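AGR_L_2016p (Agrobacterium tumefaciens, PDB 2GVH) probably hydrolyses acyl-CoA thioesters to free acid and coenzyme A, as a thioesterase built from two hot dog domains in one chain. Local coordinates at residues Ala113-Ile117 against Gly118-His122; Gln170-Ser173 against Ala174-Phe178; Val58-Ile61 against Ala62-Phe66. All blocks are in the same frame, centred on the assembly; numbering follows the deposited sequence.

Contact 1: Ala113-Ile117 against Gly118-His122; sequences AETII and GRQQH
Rotation about CA-CB of Thr115 (chi1 54°) sets its hydroxyl between the backbone N and the carbonyl carbon, facing Gln120, and turns the methyl CG2 to His122. Glu114, by contrast, places CG beside its backbone N and runs on extended, which carries the carboxylate out to the side chain of Arg119. These two neighbours on strand 104-115 illustrate how a tight hairpin end can be held by side chains as well as by backbone. Thr115 OG1 accepts the amide of Gln120 N at 2.9 Å in an almost perfectly straight bond (179°). Thr115 OG1 also donates to Ile117 O at 2.7 Å, approaching from above the plane of that carbonyl, so one hydroxyl links the residues before and after Gly118 and Arg119. The Thr115 methyl CG2 rests over a face of the His122 imidazole, displaced toward the rim, 3.9 Å from the ring centroid, a CH-pi contact. On the salt-bridge side, Glu114 OE1 meets Arg119 NE at 2.7 Å, in the guanidinium plane, with carboxylate and guanidinium only 26° from coplanar. The backbone supplies the ladder: His122 N donates to Ala113 O at 2.8 Å, and Thr115 N to Gln120 O at 2.9 Å. Between these bonds Glu114 and Gln121 form a non-hydrogen-bonded antiparallel pair, their CG atoms 4.2 Å apart. Gly118 and Arg119, both with positive phi, take the chain around the bend. The contact thus closes the beta hairpin of strands 104-115 and 121-133. Strand 89-100 flanks it, His89 meeting the ring of His122, while the tip reaches the second domain, where Ile116 and Arg119 touch Ser195 and Arg196 of helix 179-198 and Gly118 bonds to the backbone of Gly199.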
ATOM      1  N   ALA B 113     -14.761   0.155  17.657  1.00 64.17           N
ATOM      2  CA  ALA B 113     -13.945   1.331  17.595  1.00 64.06           C
ATOM      3  C   ALA B 113     -14.010   2.035  18.926  1.00 65.06           C
ATOM      4  O   ALA B 113     -15.099   2.259  19.446  1.00 67.84           O
ATOM      5  CB  ALA B 113     -14.437   2.232  16.481  1.00 61.53           C
ATOM      6  N   GLU B 114     -12.850   2.376  19.486  1.00 65.48           N
ATOM      7  CA  GLU B 114     -12.774   3.153  20.718  1.00 65.87           C
ATOM      8  C   GLU B 114     -12.015   4.443  20.457  1.00 65.89           C
ATOM      9  O   GLU B 114     -10.979   4.392  19.809  1.00 68.85           O
ATOM     10  CB  GLU B 114     -12.064   2.342  21.791  1.00 66.02           C
ATOM     11  CG  GLU B 114     -12.925   1.283  22.408  1.00 72.80           C
ATOM     12  CD  GLU B 114     -12.190   0.373  23.391  1.00 76.37           C
ATOM     13  OE1 GLU B 114     -11.249   0.830  24.093  1.00 78.45           O
ATOM     14  OE2 GLU B 114     -12.575  -0.820  23.463  1.00 86.08           O
ATOM     15  N   THR B 115     -12.495   5.587  20.953  1.00 63.24           N
ATOM     16  CA  THR B 115     -11.776   6.831  20.730  1.00 64.12           C
ATOM     17  C   THR B 115     -10.385   6.686  21.301  1.00 63.01           C
ATOM     18  O   THR B 115     -10.192   5.994  22.299  1.00 65.14           O
ATOM     19  CB  THR B 115     -12.417   8.086  21.382  1.00 63.75           C
ATOM     20  OG1 THR B 115     -12.631   7.858  22.767  1.00 58.59           O
ATOM     21  CG2 THR B 115     -13.702   8.452  20.734  1.00 66.54           C
ATOM     22  N   ILE B 116      -9.425   7.341  20.662  1.00 61.11           N
ATOM     23  CA  ILE B 116      -8.074   7.388  21.151  1.00 59.71           C
ATOM     24  C   ILE B 116      -8.083   8.229  22.406  1.00 60.17           C
ATOM     25  O   ILE B 116      -7.504   7.832  23.406  1.00 59.04           O
ATOM     26  CB  ILE B 116      -7.108   7.979  20.090  1.00 59.13           C
ATOM     27  CG1 ILE B 116      -6.980   7.015  18.919  1.00 65.48           C
ATOM     28  CG2 ILE B 116      -5.746   8.284  20.700  1.00 56.94           C
ATOM     29  CD1 ILE B 116      -6.419   7.605  17.701  1.00 57.77           C
ATOM     30  N   ILE B 117      -8.732   9.402  22.333  1.00 60.78           N
ATOM     31  CA  ILE B 117      -8.871  10.279  23.481  1.00 61.96           C
ATOM     32  C   ILE B 117     -10.138   9.876  24.217  1.00 63.04           C
ATOM     33  O   ILE B 117     -11.232  10.019  23.680  1.00 66.08           O
ATOM     34  CB  ILE B 117      -8.939  11.796  23.085  1.00 62.76           C
ATOM     35  CG1 ILE B 117      -7.678  12.234  22.344  1.00 64.43           C
ATOM     36  CG2 ILE B 117      -9.151  12.664  24.329  1.00 60.12           C
ATOM     37  CD1 ILE B 117      -7.938  13.339  21.367  1.00 63.06           C
ATOM     38  N   GLY B 118      -9.991   9.361  25.437  1.00 63.82           N
ATOM     39  CA  GLY B 118     -11.129   8.972  26.253  1.00 64.52           C
ATOM     40  C   GLY B 118     -11.517   7.500  26.244  1.00 66.61           C
ATOM     41  O   GLY B 118     -12.160   7.035  27.172  1.00 64.95           O
ATOM     42  N   ARG B 119     -11.156   6.757  25.195  1.00 69.32           N
ATOM     43  CA  ARG B 119     -11.515   5.301  25.111  1.00 71.69           C
ATOM     44  C   ARG B 119     -13.028   5.021  25.205  1.00 74.44           C
ATOM     45  O   ARG B 119     -13.488   4.152  25.959  1.00 74.99           O
ATOM     46  CB  ARG B 119     -10.761   4.473  26.172  1.00 70.88           C
ATOM     47  CG  ARG B 119      -9.853   3.424  25.610  1.00 70.24           C
ATOM     48  CD  ARG B 119      -9.456   2.395  26.682  1.00 72.52           C
ATOM     49  NE  ARG B 119      -9.594   1.036  26.169  1.00 69.02           N
ATOM     50  CZ  ARG B 119      -9.051  -0.039  26.724  1.00 77.50           C
ATOM     51  NH1 ARG B 119      -8.321   0.067  27.842  1.00 77.65           N
ATOM     52  NH2 ARG B 119      -9.245  -1.235  26.159  1.00 78.27           N
ATOM     53  N   GLN B 120     -13.814   5.772  24.449  1.00 76.49           N
ATOM     54  CA  GLN B 120     -15.244   5.556  24.436  1.00 77.37           C
ATOM     55  C   GLN B 120     -15.567   4.670  23.256  1.00 78.06           C
ATOM     56  O   GLN B 120     -15.089   4.919  22.138  1.00 80.37           O
ATOM     57  CB  GLN B 120     -15.979   6.860  24.256  1.00 77.91           C
ATOM     58  CG  GLN B 120     -15.480   8.014  25.107  1.00 80.29           C
ATOM     59  CD  GLN B 120     -15.984   9.339  24.566  1.00 81.42           C
ATOM     60  OE1 GLN B 120     -16.332   9.430  23.383  1.00 69.81           O
ATOM     61  NE2 GLN B 120     -15.974  10.374  25.394  1.00 78.22           N
ATOM     62  N   GLN B 121     -16.389   3.648  23.481  1.00 74.32           N
ATOM     63  CA  GLN B 121     -16.787   2.777  22.401  1.00 70.79           C
ATOM     64  C   GLN B 121     -17.812   3.472  21.499  1.00 69.96           C
ATOM     65  O   GLN B 121     -18.880   3.870  21.957  1.00 68.30           O
ATOM     66  CB  GLN B 121     -17.379   1.506  22.923  1.00 68.75           C
ATOM     67  CG  GLN B 121     -16.768   0.950  24.160  1.00 75.43           C
ATOM     68  CD  GLN B 121     -17.591  -0.239  24.599  1.00 87.55           C
ATOM     69  OE1 GLN B 121     -18.572  -0.093  25.350  1.00 95.46           O
ATOM     70  NE2 GLN B 121     -17.262  -1.414  24.061  1.00 83.24           N
ATOM     71  N   HIS B 122     -17.480   3.599  20.213  1.00 68.32           N
ATOM     72  CA  HIS B 122     -18.314   4.313  19.273  1.00 67.37           C
ATOM     73  C   HIS B 122     -19.013   3.406  18.293  1.00 68.70           C
ATOM     74  O   HIS B 122     -20.073   3.748  17.761  1.00 71.38           O
ATOM     75  CB  HIS B 122     -17.507   5.314  18.482  1.00 65.06           C
ATOM     76  CG  HIS B 122     -17.451   6.649  19.116  1.00 61.58           C
ATOM     77  ND1 HIS B 122     -16.910   7.745  18.488  1.00 58.79           N
ATOM     78  CD2 HIS B 122     -17.866   7.072  20.331  1.00 55.43           C
ATOM     79  CE1 HIS B 122     -16.981   8.786  19.297  1.00 67.77           C
ATOM     80  NE2 HIS B 122     -17.562   8.402  20.420  1.00 63.08           N
TER

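Contact 2: Gln170-Ser173 against Ala174-Phe178; sequences QANS and AGRMF
Backbone hydrogen bonds come first where Gln170-Ser173 folds back on Ala174-Phe178. Phe178 N donates to Gln170 O at 3.0 Å, and Asn172 N to Arg176 O at 2.9 Å; the two bonds bracket Ala171 and Met177, which form a single bridge. The far end is closed by a type I turn from Asn172 to Gly175, with Gly175 N bonded to Asn172 O at 2.7 Å, and Gly175 leaves the turn with positive phi. A second kind of tie uses the side-chain amide of Asn172. With chi1 at 67° its CG stands between the backbone N and the carbonyl carbon, which folds the amide back over the turn. There Asn172 OD1 accepts from Arg176 N at 3.2 Å, the donor lying above the amide plane, and takes a weak, bent bond from Ala174 N. Van der Waals packing completes the contact. The Phe178 ring lies along the first limb, with Asn172 N over one face and Phe178 CZ 3.7 Å from Asn172 CB. Selenomethionine Met177 is fully extended and runs alongside Gln170 in the same direction, its CE 3.6 Å from Gln170 NE2, while Gln170 OE1 is engaged by Phe167 N. The loop connects strand 160-165 to helix 179-198, the long helix of the second hot dog domain, and Phe178 occupies its N-cap position. Gln170 and Met177 touch Glu181 and Ala182 in its first turn; Gly175 and Met177 bond to the backbones of Ile218 and Ile216 just before strand 220-231, and Phe178 meets Phe60, on helix 49-67 of a neighbouring subunit, edge-to-face.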
ATOM      1  N   GLN B 170       5.769  -5.911   2.200  1.00 71.63           N
ATOM      2  CA  GLN B 170       6.628  -5.879   3.353  1.00 68.65           C
ATOM      3  C   GLN B 170       7.803  -6.884   3.288  1.00 67.92           C
ATOM      4  O   GLN B 170       8.617  -6.947   4.234  1.00 67.98           O
ATOM      5  CB  GLN B 170       5.825  -6.178   4.588  1.00 67.76           C
ATOM      6  CG  GLN B 170       4.668  -5.310   4.805  1.00 67.38           C
ATOM      7  CD  GLN B 170       3.849  -5.829   5.922  1.00 67.15           C
ATOM      8  OE1 GLN B 170       3.182  -6.883   5.806  1.00 72.16           O
ATOM      9  NE2 GLN B 170       3.899  -5.146   7.021  1.00 67.44           N
ATOM     10  N   ALA B 171       7.874  -7.668   2.207  1.00 64.32           N
ATOM     11  CA  ALA B 171       8.938  -8.660   2.073  1.00 66.18           C
ATOM     12  C   ALA B 171       9.906  -8.344   0.914  1.00 68.51           C
ATOM     13  O   ALA B 171       9.534  -7.695  -0.080  1.00 71.75           O
ATOM     14  CB  ALA B 171       8.369 -10.099   1.960  1.00 63.32           C
ATOM     15  N   ASN B 172      11.147  -8.783   1.065  1.00 68.35           N
ATOM     16  CA  ASN B 172      12.116  -8.757   0.001  1.00 69.42           C
ATOM     17  C   ASN B 172      11.977  -9.955  -0.941  1.00 71.37           C
ATOM     18  O   ASN B 172      11.197 -10.892  -0.710  1.00 71.86           O
ATOM     19  CB  ASN B 172      13.532  -8.717   0.597  1.00 69.79           C
ATOM     20  CG  ASN B 172      13.906 -10.022   1.343  1.00 69.91           C
ATOM     21  OD1 ASN B 172      13.614 -11.129   0.884  1.00 67.60           O
ATOM     22  ND2 ASN B 172      14.546  -9.883   2.483  1.00 64.74           N
ATOM     23  N   SER B 173      12.789  -9.930  -1.991  1.00 74.86           N
ATOM     24  CA  SER B 173      12.724 -10.919  -3.065  1.00 75.47           C
ATOM     25  C   SER B 173      13.149 -12.322  -2.583  1.00 76.23           C
ATOM     26  O   SER B 173      12.909 -13.326  -3.252  1.00 78.25           O
ATOM     27  CB  SER B 173      13.605 -10.450  -4.224  1.00 74.65           C
ATOM     28  OG  SER B 173      14.984 -10.631  -3.910  1.00 75.28           O
ATOM     29  N   ALA B 174      13.796 -12.390  -1.430  1.00 75.95           N
ATOM     30  CA  ALA B 174      14.082 -13.678  -0.825  1.00 74.40           C
ATOM     31  C   ALA B 174      12.879 -14.185  -0.029  1.00 73.78           C
ATOM     32  O   ALA B 174      12.970 -15.227   0.612  1.00 75.38           O
ATOM     33  CB  ALA B 174      15.312 -13.567   0.073  1.00 73.97           C
ATOM     34  N   GLY B 175      11.763 -13.451  -0.064  1.00 71.94           N
ATOM     35  CA  GLY B 175      10.532 -13.827   0.673  1.00 70.44           C
ATOM     36  C   GLY B 175      10.559 -13.546   2.180  1.00 70.22           C
ATOM     37  O   GLY B 175       9.817 -14.160   2.954  1.00 71.16           O
ATOM     38  N   ARG B 176      11.407 -12.609   2.602  1.00 69.85           N
ATOM     39  CA  ARG B 176      11.637 -12.392   4.022  1.00 68.04           C
ATOM     40  C   ARG B 176      11.126 -11.024   4.364  1.00 67.40           C
ATOM     41  O   ARG B 176      11.411 -10.056   3.634  1.00 68.23           O
ATOM     42  CB  ARG B 176      13.135 -12.443   4.346  1.00 66.95           C
ATOM     43  CG  ARG B 176      13.741 -13.808   4.249  1.00 70.62           C
ATOM     44  CD  ARG B 176      15.125 -13.862   4.915  1.00 69.54           C
ATOM     45  NE  ARG B 176      15.889 -15.046   4.519  1.00 74.16           N
ATOM     46  CZ  ARG B 176      16.862 -15.039   3.608  1.00 76.19           C
ATOM     47  NH1 ARG B 176      17.212 -13.894   2.999  1.00 75.22           N
ATOM     48  NH2 ARG B 176      17.501 -16.170   3.317  1.00 73.94           N
HETATM   49  N   MSE B 177      10.378 -10.921   5.458  1.00 64.28           N
HETATM   50  CA  MSE B 177       9.884  -9.620   5.885  1.00 63.31           C
HETATM   51  C   MSE B 177      11.083  -8.736   6.245  1.00 64.60           C
HETATM   52  O   MSE B 177      12.025  -9.224   6.895  1.00 67.22           O
HETATM   53  CB  MSE B 177       9.005  -9.785   7.102  1.00 61.23           C
HETATM   54  CG  MSE B 177       8.343  -8.533   7.571  1.00 65.33           C
HETATM   55 SE   MSE B 177       7.208  -8.929   9.093  1.00 74.72          SE
HETATM   56  CE  MSE B 177       6.013  -7.344   8.898  1.00 69.69           C
ATOM     57  N   PHE B 178      11.092  -7.483   5.792  1.00 62.14           N
ATOM     58  CA  PHE B 178      12.096  -6.538   6.241  1.00 62.60           C
ATOM     59  C   PHE B 178      11.921  -6.379   7.725  1.00 63.77           C
ATOM     60  O   PHE B 178      10.783  -6.242   8.203  1.00 65.78           O
ATOM     61  CB  PHE B 178      11.905  -5.152   5.600  1.00 60.89           C
ATOM     62  CG  PHE B 178      12.097  -5.155   4.122  1.00 60.93           C
ATOM     63  CD1 PHE B 178      13.384  -5.232   3.575  1.00 59.56           C
ATOM     64  CD2 PHE B 178      11.007  -5.091   3.259  1.00 58.51           C
ATOM     65  CE1 PHE B 178      13.559  -5.271   2.182  1.00 63.92           C
ATOM     66  CE2 PHE B 178      11.181  -5.131   1.870  1.00 62.22           C
ATOM     67  CZ  PHE B 178      12.459  -5.211   1.327  1.00 57.34           C
TER

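Contact 3: Val58-Ile61 against Ala62-Phe66; sequences VAFI and AATRF
Thr64 sits one helical turn after Phe60 and meets it twice, through the carbonyl and through the ring. Thr64 OG1 donates to Phe60 O at 2.8 Å, from above the carbonyl plane. Thr64 N reaches Phe60 O at 2.8 Å nearly along the carbonyl bond, and two donors of one residue therefore grip it. Placing OG1 beside its own backbone N (chi1 -45°) makes this double use possible. Thr64 OG1 also lies 3.7 Å above the plane of the Phe60 ring, over its centre, while Phe60 holds its CG opposite the backbone N (chi1 169°). The pattern is that of a helical threonine returning its hydroxyl to the carbonyl four residues earlier. The regular ladder continues on either side of it: Ala63 N bonds to Ala59 O at 3.0 Å and Arg65 N to Ile61 O at 2.9 Å. All of this belongs to helix 49-67, the long hot dog helix, the "sausage" around which the antiparallel sheet of the first domain wraps. Ala59 and Ala63 turn small side chains to Val109 and Leu105 of strand 104-115. Ile61 packs instead on Val163 and Ile165 of strand 160-165, in the second domain. From there Arg65 extends to salt bridges of NH2 with Glu223 and Glu245, and Phe60 packs on Asn172 of another neighbouring subunit, not the one that Phe178 of this chain meets.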
ATOM      1  N   VAL B  58      -9.446 -10.889   9.264  1.00 61.01           N
ATOM      2  CA  VAL B  58      -9.249 -11.544  10.546  1.00 58.69           C
ATOM      3  C   VAL B  58     -10.093 -12.818  10.630  1.00 59.71           C
ATOM      4  O   VAL B  58      -9.765 -13.763  11.357  1.00 60.84           O
ATOM      5  CB  VAL B  58      -9.518 -10.581  11.711  1.00 59.31           C
ATOM      6  CG1 VAL B  58     -10.893  -9.885  11.553  1.00 55.31           C
ATOM      7  CG2 VAL B  58      -9.366 -11.279  13.042  1.00 58.36           C
ATOM      8  N   ALA B  59     -11.172 -12.848   9.866  1.00 58.54           N
ATOM      9  CA  ALA B  59     -11.954 -14.047   9.720  1.00 59.15           C
ATOM     10  C   ALA B  59     -11.112 -15.132   9.096  1.00 60.04           C
ATOM     11  O   ALA B  59     -11.027 -16.256   9.625  1.00 61.09           O
ATOM     12  CB  ALA B  59     -13.137 -13.782   8.890  1.00 60.78           C
ATOM     13  N   PHE B  60     -10.496 -14.774   7.976  1.00 59.69           N
ATOM     14  CA  PHE B  60      -9.594 -15.624   7.240  1.00 61.06           C
ATOM     15  C   PHE B  60      -8.516 -16.243   8.140  1.00 62.84           C
ATOM     16  O   PHE B  60      -8.407 -17.502   8.240  1.00 63.72           O
ATOM     17  CB  PHE B  60      -8.984 -14.851   6.071  1.00 62.20           C
ATOM     18  CG  PHE B  60      -7.852 -15.559   5.402  1.00 62.55           C
ATOM     19  CD1 PHE B  60      -8.090 -16.537   4.455  1.00 67.35           C
ATOM     20  CD2 PHE B  60      -6.543 -15.251   5.719  1.00 67.65           C
ATOM     21  CE1 PHE B  60      -7.044 -17.201   3.830  1.00 68.83           C
ATOM     22  CE2 PHE B  60      -5.485 -15.918   5.099  1.00 65.05           C
ATOM     23  CZ  PHE B  60      -5.738 -16.881   4.148  1.00 65.40           C
ATOM     24  N   ILE B  61      -7.764 -15.372   8.816  1.00 61.91           N
ATOM     25  CA  ILE B  61      -6.732 -15.804   9.764  1.00 58.47           C
ATOM     26  C   ILE B  61      -7.319 -16.800  10.786  1.00 60.21           C
ATOM     27  O   ILE B  61      -6.730 -17.856  11.038  1.00 60.92           O
ATOM     28  CB  ILE B  61      -6.123 -14.614  10.489  1.00 57.53           C
ATOM     29  CG1 ILE B  61      -5.437 -13.647   9.494  1.00 59.70           C
ATOM     30  CG2 ILE B  61      -5.150 -15.070  11.558  1.00 52.30           C
ATOM     31  CD1 ILE B  61      -4.967 -12.330  10.138  1.00 52.58           C
ATOM     32  N   ALA B  62      -8.458 -16.456  11.378  1.00 57.64           N
ATOM     33  CA  ALA B  62      -9.053 -17.326  12.387  1.00 56.99           C
ATOM     34  C   ALA B  62      -9.282 -18.729  11.849  1.00 57.99           C
ATOM     35  O   ALA B  62      -8.785 -19.702  12.418  1.00 59.44           O
ATOM     36  CB  ALA B  62     -10.350 -16.754  12.907  1.00 54.82           C
ATOM     37  N   ALA B  63     -10.015 -18.802  10.746  1.00 57.99           N
ATOM     38  CA  ALA B  63     -10.249 -20.010   9.989  1.00 57.83           C
ATOM     39  C   ALA B  63      -8.990 -20.803   9.730  1.00 58.85           C
ATOM     40  O   ALA B  63      -8.958 -22.000   9.986  1.00 60.52           O
ATOM     41  CB  ALA B  63     -10.909 -19.659   8.685  1.00 57.68           C
ATOM     42  N   THR B  64      -7.956 -20.142   9.212  1.00 62.34           N
ATOM     43  CA  THR B  64      -6.748 -20.840   8.799  1.00 63.19           C
ATOM     44  C   THR B  64      -6.032 -21.432  10.007  1.00 63.99           C
ATOM     45  O   THR B  64      -5.472 -22.515   9.945  1.00 65.67           O
ATOM     46  CB  THR B  64      -5.818 -19.947   8.005  1.00 64.06           C
ATOM     47  OG1 THR B  64      -6.569 -19.201   7.024  1.00 66.98           O
ATOM     48  CG2 THR B  64      -4.775 -20.813   7.307  1.00 63.45           C
ATOM     49  N   ARG B  65      -6.083 -20.724  11.121  1.00 65.28           N
ATOM     50  CA  ARG B  65      -5.472 -21.188  12.350  1.00 65.69           C
ATOM     51  C   ARG B  65      -6.215 -22.389  12.851  1.00 66.35           C
ATOM     52  O   ARG B  65      -5.650 -23.238  13.519  1.00 67.12           O
ATOM     53  CB  ARG B  65      -5.564 -20.128  13.434  1.00 65.71           C
ATOM     54  CG  ARG B  65      -4.439 -19.130  13.470  1.00 68.60           C
ATOM     55  CD  ARG B  65      -4.603 -18.242  14.695  1.00 69.89           C
ATOM     56  NE  ARG B  65      -3.314 -17.834  15.231  1.00 71.80           N
ATOM     57  CZ  ARG B  65      -3.112 -16.786  16.034  1.00 69.03           C
ATOM     58  NH1 ARG B  65      -4.114 -16.009  16.426  1.00 63.65           N
ATOM     59  NH2 ARG B  65      -1.881 -16.511  16.439  1.00 69.65           N
ATOM     60  N   PHE B  66      -7.506 -22.423  12.569  1.00 65.37           N
ATOM     61  CA  PHE B  66      -8.327 -23.475  13.078  1.00 63.98           C
ATOM     62  C   PHE B  66      -8.095 -24.751  12.285  1.00 64.00           C
ATOM     63  O   PHE B  66      -7.815 -25.812  12.865  1.00 63.35           O
ATOM     64  CB  PHE B  66      -9.807 -23.102  13.033  1.00 64.16           C
ATOM     65  CG  PHE B  66     -10.713 -24.196  13.598  1.00 64.00           C
ATOM     66  CD1 PHE B  66     -10.821 -24.379  14.970  1.00 68.98           C
ATOM     67  CD2 PHE B  66     -11.413 -25.056  12.751  1.00 62.22           C
ATOM     68  CE1 PHE B  66     -11.642 -25.389  15.501  1.00 71.17           C
ATOM     69  CE2 PHE B  66     -12.242 -26.093  13.269  1.00 63.68           C
ATOM     70  CZ  PHE B  66     -12.357 -26.259  14.636  1.00 64.12           C
TER

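In the fold
Along the chain contact 3 comes first, then contact 1, then contact 2. The first two belong to one hot dog domain: contact 3 lies on helix 49-67, and contact 1 closes a hairpin of the sheet wrapped around it, their centres about 26 Å apart on opposite sides of the chain's centre. Contact 2 belongs to the second domain, which repeats the strand order 1-3-4-5-2; its centre is about 35 Å from contact 1 and 23 Å from contact 3. None touches another within the chain, yet contact 2 meets the contact 3 helix of one neighbouring subunit while contact 3 meets the contact 2 loop of the other, which places both at subunit interfaces.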